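Local coordinates for peptidyl-prolyl cis-trans isomerase cyclophilin-type (Toxoplasma gondii, PDB 3BO7), which probably catalyses the cis-trans isomerisation of peptide bonds preceding proline, as a cyclophilin-type peptidyl-prolyl isomerase that would speed protein folding, at residues 18-23 against 137-142. Residues are numbered along the deposited sequence; the frame is centred on the assembly and turned at random.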
loop_
_atom_site.group_PDB
_atom_site.type_symbol
_atom_site.label_atom_id
_atom_site.label_comp_id
_atom_site.label_asym_id
_atom_site.label_seq_id
_atom_site.Cartn_x
_atom_site.Cartn_y
_atom_site.Cartn_z
ATOM N N LEU A 18 7.846 1.514 8.438
ATOM C CA LEU A 18 8.333 0.881 7.217
ATOM C C LEU A 18 9.001 1.889 6.302
ATOM O O LEU A 18 8.433 2.945 6.018
ATOM C CB LEU A 18 7.200 0.178 6.464
ATOM C CG LEU A 18 6.450 -0.975 7.138
ATOM C CD1 LEU A 18 5.287 -1.380 6.264
ATOM C CD2 LEU A 18 7.349 -2.161 7.381
ATOM N N ASN A 19 10.210 1.544 5.850
ATOM C CA ASN A 19 10.935 2.334 4.861
ATOM C C ASN A 19 10.664 1.799 3.465
ATOM O O ASN A 19 10.808 0.597 3.200
ATOM C CB ASN A 19 12.438 2.341 5.161
ATOM C CG ASN A 19 12.799 3.224 6.351
ATOM O OD1 ASN A 19 12.063 4.144 6.719
ATOM N ND2 ASN A 19 13.946 2.949 6.949
ATOM N N ILE A 20 10.263 2.694 2.575
ATOM C CA ILE A 20 9.740 2.284 1.280
ATOM C C ILE A 20 10.395 3.027 0.115
ATOM O O ILE A 20 10.577 4.239 0.155
ATOM C CB ILE A 20 8.175 2.411 1.251
ATOM C CG1 ILE A 20 7.546 1.249 2.035
ATOM C CG2 ILE A 20 7.638 2.472 -0.183
ATOM C CD1 ILE A 20 6.133 1.477 2.436
ATOM N N GLU A 21 10.762 2.257 -0.904
ATOM C CA GLU A 21 11.175 2.789 -2.187
ATOM C C GLU A 21 10.021 2.683 -3.176
ATOM O O GLU A 21 9.419 1.618 -3.328
ATOM C CB GLU A 21 12.365 1.999 -2.704
ATOM C CG GLU A 21 12.798 2.360 -4.108
ATOM C CD GLU A 21 14.044 1.620 -4.513
ATOM O OE1 GLU A 21 13.994 0.378 -4.653
ATOM O OE2 GLU A 21 15.085 2.281 -4.685
ATOM N N LEU A 22 9.728 3.788 -3.856
ATOM C CA LEU A 22 8.711 3.799 -4.894
ATOM C C LEU A 22 9.327 3.722 -6.291
ATOM O O LEU A 22 10.210 4.505 -6.622
ATOM C CB LEU A 22 7.848 5.055 -4.766
ATOM C CG LEU A 22 6.967 5.231 -3.529
ATOM C CD1 LEU A 22 6.173 6.495 -3.711
ATOM C CD2 LEU A 22 6.030 4.061 -3.306
ATOM N N HIS A 23 8.844 2.790 -7.110
ATOM C CA HIS A 23 9.320 2.635 -8.487
ATOM C C HIS A 23 8.652 3.608 -9.467
ATOM O O HIS A 23 7.969 3.195 -10.404
ATOM C CB HIS A 23 9.129 1.199 -8.970
ATOM C CG HIS A 23 9.712 0.173 -8.058
ATOM N ND1 HIS A 23 11.048 0.154 -7.713
ATOM C CD2 HIS A 23 9.145 -0.883 -7.429
ATOM C CE1 HIS A 23 11.275 -0.865 -6.905
ATOM N NE2 HIS A 23 10.139 -1.511 -6.717
ATOM N N GLY A 137 6.171 -0.312 -5.543
ATOM C CA GLY A 137 7.260 -0.155 -4.601
ATOM C C GLY A 137 7.726 -1.409 -3.896
ATOM O O GLY A 137 7.281 -2.521 -4.195
ATOM N N ARG A 138 8.645 -1.209 -2.960
ATOM C CA ARG A 138 9.121 -2.272 -2.085
ATOM C C ARG A 138 9.574 -1.708 -0.744
ATOM O O ARG A 138 10.055 -0.576 -0.661
ATOM C CB ARG A 138 10.252 -3.064 -2.743
ATOM C CG ARG A 138 11.428 -2.198 -3.180
ATOM C CD ARG A 138 12.643 -3.039 -3.505
ATOM N NE ARG A 138 13.789 -2.196 -3.833
ATOM C CZ ARG A 138 15.055 -2.516 -3.582
ATOM N NH1 ARG A 138 15.356 -3.663 -2.985
ATOM N NH2 ARG A 138 16.027 -1.682 -3.922
ATOM N N VAL A 139 9.409 -2.508 0.301
ATOM C CA VAL A 139 9.916 -2.185 1.634
ATOM C C VAL A 139 11.424 -2.454 1.655
ATOM O O VAL A 139 11.856 -3.584 1.478
ATOM C CB VAL A 139 9.178 -3.011 2.732
ATOM C CG1 VAL A 139 9.679 -2.661 4.128
ATOM C CG2 VAL A 139 7.683 -2.792 2.650
ATOM N N VAL A 140 12.208 -1.396 1.836
ATOM C CA VAL A 140 13.673 -1.473 1.872
ATOM C C VAL A 140 14.208 -1.439 3.315
ATOM O O VAL A 140 15.407 -1.578 3.552
ATOM C CB VAL A 140 14.340 -0.339 1.031
ATOM C CG1 VAL A 140 14.082 -0.540 -0.459
ATOM C CG2 VAL A 140 13.867 1.050 1.482
ATOM N N GLY A 141 13.303 -1.248 4.268
ATOM C CA GLY A 141 13.641 -1.287 5.680
ATOM C C GLY A 141 12.396 -1.429 6.536
ATOM O O GLY A 141 11.418 -0.700 6.354
ATOM N N GLY A 142 12.443 -2.372 7.475
ATOM C CA GLY A 142 11.318 -2.664 8.358
ATOM C C GLY A 142 10.687 -4.016 8.081
ATOM O O GLY A 142 9.526 -4.237 8.408
HETATM O O HOH W 1 8.876 -4.179 -5.684
#
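E21 and R138 pair through both backbone and side chain. E21 N donates to R138 O at 2.9 Å, and R138 N returns the bond to E21 O at 3.0 Å. With CG of E21 anti to its backbone N (chi1 174°), the two side chains run side by side in the same direction. E21 OE1 accepts from two guanidinium nitrogens of R138, NE at 2.7 Å and NH2 at 3.0 Å, a side-on salt bridge close to the guanidinium plane; E21 OE2 is held separately by the hydroxyl of Y8. V140 CG1 sits over the centre of one guanidinium face, 3.7 Å above it. Just past the end of strand 16-22, H23 NE2 shares a water with G137 O, to which the water donates, while H23 ND1 is engaged by K6. On the other face of the sheet from E21 and R138, I20 CG1 meets V139 CG2. N19 N donates to G141 O, and N19 O accepts two N-H groups from one face of its plane: V140 N at 2.8 Å and G141 N, longer, at 3.3 Å. N19 OD1 accepts from R10 NE. V140 and G141 together face N19, a classic beta bulge in strand 135-141, where it pairs antiparallel with strand 16-22 in the cyclophilin beta-barrel.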